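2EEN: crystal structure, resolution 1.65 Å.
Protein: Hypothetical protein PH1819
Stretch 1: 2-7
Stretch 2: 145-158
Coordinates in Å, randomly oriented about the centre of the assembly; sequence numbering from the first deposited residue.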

# COMPACT_ATOMS: atom_id res chain seq x y z
N TYR A 2 4.10 -9.86 17.95
CA TYR A 2 2.65 -9.66 17.74
C TYR A 2 2.09 -8.64 18.72
O TYR A 2 2.58 -8.51 19.84
CB TYR A 2 1.89 -10.98 17.94
CG TYR A 2 2.25 -12.06 16.95
CD1 TYR A 2 3.43 -12.78 17.09
CD2 TYR A 2 1.41 -12.36 15.88
CE1 TYR A 2 3.78 -13.78 16.18
CE2 TYR A 2 1.74 -13.36 14.97
CZ TYR A 2 2.92 -14.06 15.12
OH TYR A 2 3.25 -15.05 14.22
N GLU A 3 1.07 -7.92 18.28
CA GLU A 3 0.42 -6.93 19.13
C GLU A 3 -0.75 -7.64 19.79
O GLU A 3 -1.78 -7.89 19.17
CB GLU A 3 -0.08 -5.75 18.29
CG GLU A 3 -0.66 -4.62 19.13
CD GLU A 3 -1.13 -3.45 18.28
OE1 GLU A 3 -1.03 -3.53 17.04
OE2 GLU A 3 -1.61 -2.45 18.86
N VAL A 4 -0.57 -7.99 21.05
CA VAL A 4 -1.62 -8.65 21.79
C VAL A 4 -2.66 -7.60 22.14
O VAL A 4 -2.33 -6.55 22.70
CB VAL A 4 -1.07 -9.28 23.08
CG1 VAL A 4 -2.19 -9.93 23.87
CG2 VAL A 4 0.01 -10.30 22.72
N GLU A 5 -3.91 -7.87 21.82
CA GLU A 5 -4.95 -6.91 22.12
C GLU A 5 -6.21 -7.56 22.66
O GLU A 5 -6.64 -8.62 22.18
CB GLU A 5 -5.29 -6.09 20.87
CG GLU A 5 -6.42 -5.08 21.08
CD GLU A 5 -6.52 -4.06 19.96
OE1 GLU A 5 -5.65 -3.16 19.89
OE2 GLU A 5 -7.46 -4.15 19.14
N LEU A 6 -6.78 -6.92 23.66
CA LEU A 6 -8.02 -7.35 24.29
C LEU A 6 -8.96 -6.16 24.30
O LEU A 6 -8.52 -5.02 24.42
CB LEU A 6 -7.79 -7.80 25.73
CG LEU A 6 -7.02 -9.09 26.00
CD1 LEU A 6 -7.00 -9.34 27.51
CD2 LEU A 6 -7.67 -10.25 25.28
N LYS A 7 -10.25 -6.44 24.18
CA LYS A 7 -11.25 -5.38 24.18
C LYS A 7 -12.42 -5.77 25.07
O LYS A 7 -12.79 -6.95 25.13
CB LYS A 7 -11.75 -5.13 22.76
CG LYS A 7 -12.90 -4.14 22.66
CD LYS A 7 -13.14 -3.67 21.23
CE LYS A 7 -13.68 -4.78 20.33
NZ LYS A 7 -13.80 -4.31 18.92
N GLU A 145 4.31 -16.47 23.49
CA GLU A 145 4.28 -15.50 24.57
C GLU A 145 2.92 -14.80 24.67
O GLU A 145 2.64 -14.07 25.60
CB GLU A 145 5.39 -14.48 24.33
CG GLU A 145 6.77 -15.12 24.30
CD GLU A 145 7.82 -14.05 24.06
OE1 GLU A 145 7.68 -13.31 23.10
OE2 GLU A 145 8.78 -13.99 24.82
N ILE A 146 2.06 -15.03 23.65
CA ILE A 146 0.76 -14.36 23.63
C ILE A 146 -0.13 -14.76 24.82
O ILE A 146 -0.74 -13.93 25.49
CB ILE A 146 0.05 -14.73 22.33
CG1 ILE A 146 0.74 -14.06 21.14
CG2 ILE A 146 -1.41 -14.24 22.36
CD1 ILE A 146 0.08 -14.43 19.81
N PRO A 147 -0.22 -16.06 25.14
CA PRO A 147 -1.06 -16.47 26.27
C PRO A 147 -0.75 -15.72 27.57
O PRO A 147 -1.67 -15.24 28.24
CB PRO A 147 -0.78 -17.97 26.37
CG PRO A 147 -0.61 -18.35 24.93
CD PRO A 147 0.30 -17.24 24.42
N GLU A 148 0.53 -15.62 27.93
CA GLU A 148 0.92 -14.92 29.15
C GLU A 148 0.50 -13.45 29.10
O GLU A 148 -0.04 -12.92 30.07
CB GLU A 148 2.44 -14.98 29.33
CG GLU A 148 3.02 -16.37 29.53
CD GLU A 148 4.54 -16.37 29.57
OE1 GLU A 148 5.11 -15.76 30.50
OE2 GLU A 148 5.16 -16.98 28.66
N ALA A 149 0.77 -12.81 27.97
CA ALA A 149 0.42 -11.40 27.79
C ALA A 149 -1.08 -11.19 27.90
O ALA A 149 -1.54 -10.22 28.50
CB ALA A 149 0.92 -10.89 26.45
N VAL A 150 -1.85 -12.09 27.30
CA VAL A 150 -3.30 -11.98 27.35
C VAL A 150 -3.77 -12.04 28.79
O VAL A 150 -4.60 -11.25 29.21
CB VAL A 150 -3.98 -13.12 26.54
CG1 VAL A 150 -5.48 -13.13 26.82
CG2 VAL A 150 -3.73 -12.91 25.05
N GLU A 151 -3.21 -12.97 29.57
CA GLU A 151 -3.58 -13.09 30.97
C GLU A 151 -3.27 -11.81 31.72
O GLU A 151 -4.07 -11.33 32.52
CB GLU A 151 -2.84 -14.27 31.60
CG GLU A 151 -3.06 -15.59 30.89
CD GLU A 151 -2.38 -16.76 31.57
OE1 GLU A 151 -1.19 -16.64 31.92
OE2 GLU A 151 -3.05 -17.81 31.76
N LYS A 152 -2.10 -11.24 31.43
CA LYS A 152 -1.68 -10.01 32.08
C LYS A 152 -2.62 -8.86 31.74
O LYS A 152 -3.05 -8.11 32.62
CB LYS A 152 -0.26 -9.67 31.64
CG LYS A 152 0.25 -8.36 32.16
CD LYS A 152 1.57 -8.03 31.50
CE LYS A 152 2.13 -6.73 32.03
NZ LYS A 152 2.50 -6.84 33.47
N LEU A 153 -2.93 -8.71 30.46
CA LEU A 153 -3.81 -7.64 30.04
C LEU A 153 -5.25 -7.83 30.49
O LEU A 153 -5.93 -6.86 30.85
CB LEU A 153 -3.75 -7.47 28.52
CG LEU A 153 -2.70 -6.48 28.00
CD1 LEU A 153 -1.35 -6.72 28.68
CD2 LEU A 153 -2.57 -6.62 26.49
N GLU A 154 -5.72 -9.07 30.50
CA GLU A 154 -7.08 -9.33 30.93
C GLU A 154 -7.20 -8.93 32.40
O GLU A 154 -8.19 -8.35 32.81
CB GLU A 154 -7.44 -10.81 30.77
CG GLU A 154 -8.93 -11.07 30.92
CD GLU A 154 -9.29 -12.54 30.87
OE1 GLU A 154 -8.78 -13.25 29.97
OE2 GLU A 154 -10.09 -12.98 31.72
N LYS A 155 -6.16 -9.23 33.18
CA LYS A 155 -6.17 -8.88 34.60
C LYS A 155 -6.26 -7.38 34.80
O LYS A 155 -7.03 -6.89 35.63
CB LYS A 155 -4.91 -9.42 35.30
CG LYS A 155 -4.84 -9.06 36.78
CD LYS A 155 -3.72 -9.80 37.48
CE LYS A 155 -3.86 -9.67 38.99
NZ LYS A 155 -2.83 -10.46 39.72
N ILE A 156 -5.48 -6.62 34.03
CA ILE A 156 -5.50 -5.17 34.13
C ILE A 156 -6.90 -4.61 33.85
O ILE A 156 -7.40 -3.77 34.60
CB ILE A 156 -4.49 -4.53 33.15
CG1 ILE A 156 -3.07 -4.87 33.60
CG2 ILE A 156 -4.68 -3.03 33.10
CD1 ILE A 156 -2.01 -4.52 32.59
N LEU A 157 -7.54 -5.10 32.79
CA LEU A 157 -8.88 -4.63 32.46
C LEU A 157 -9.93 -5.03 33.51
O LEU A 157 -10.79 -4.23 33.87
CB LEU A 157 -9.31 -5.14 31.09
CG LEU A 157 -8.57 -4.46 29.94
CD1 LEU A 157 -9.16 -4.90 28.61
CD2 LEU A 157 -8.67 -2.95 30.10
N ARG A 158 -9.84 -6.26 34.00
CA ARG A 158 -10.81 -6.71 35.00
C ARG A 158 -10.64 -5.91 36.28
O ARG A 158 -11.62 -5.63 36.98
CB ARG A 158 -10.66 -8.21 35.25
CG ARG A 158 -11.29 -9.05 34.15
CD ARG A 158 -11.35 -10.53 34.49
NE ARG A 158 -12.22 -11.22 33.55
CZ ARG A 158 -13.55 -11.10 33.54
NH1 ARG A 158 -14.16 -10.32 34.42
NH2 ARG A 158 -14.27 -11.74 32.63

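This is a mainly apolar packing contact, in which one face of a β-strand lies against one side of an α-helix with no hydrogen bond or salt bridge between them. The strand, 3-7, and the helix that includes residues 146-158 run in roughly the same direction, with 36° between their N-to-C directions. Their axes come within 8.5 Å. Together the two stretches bury 436 Å² of surface.

The alternation of the strand decides which of its residues take part. The CA-to-CB bonds of V4 and L6 point toward the helix. Those of E3, E5 and K7 point away, so their charged side chains take no part in the contact. The CA-to-CB bond of Y2, just before the strand, also points toward the helix. The amino group NZ of K7 is hydrogen-bonded elsewhere in the structure.

V4 and L6 are the two main contributors from the strand. V4 meets four helix residues. V4 CG2 lies 4.1 Å from I146 CG1 and 3.9 Å from A149 CB. The other methyl, V4 CG1, sits 3.6 Å from V150 CG2 and 4.2 Å from L153 CD2. A149 has only a methyl side chain, yet it points toward the strand and reaches V4.

L6 packs further along the helix. L6 CD2 is 3.9 Å from V150 CG1, and L6 CD1 is 3.9 Å from L153 CB. L6 CD1 also lies close to the helix backbone, 3.3 Å from E154 N and 3.5 Å from V150 O. These two backbone atoms are already paired with each other in a helical hydrogen bond, E154 N to V150 O, of 2.8 Å. The methyl therefore rests against a satisfied part of the helix. L157 closes this end of the contact, with L157 CD1 4.3 Å from L6 CB.

V150 and L153 each touch both V4 and L6, and so link the two parts of the interface. V150 does so with its two methyls, CG2 near V4 and CG1 near L6. The chi1 of L153 is -91°, between the usual wells.

Y2 makes a smaller contact at the other end. The ring atom Y2 CG is 4.3 Å from I146 CD1. The CA-to-CB bond of I146 points sideways, but the end of its side chain comes nearer to the strand.

The polar side chains of the helix stay largely outside the contact. E154 is a partial exception: E154 CB lies 3.6 Å from L6 CD1. Its carboxylate instead forms a salt bridge within the helix, where R158 NE makes a weak hydrogen bond of 3.3 Å to E154 OE2.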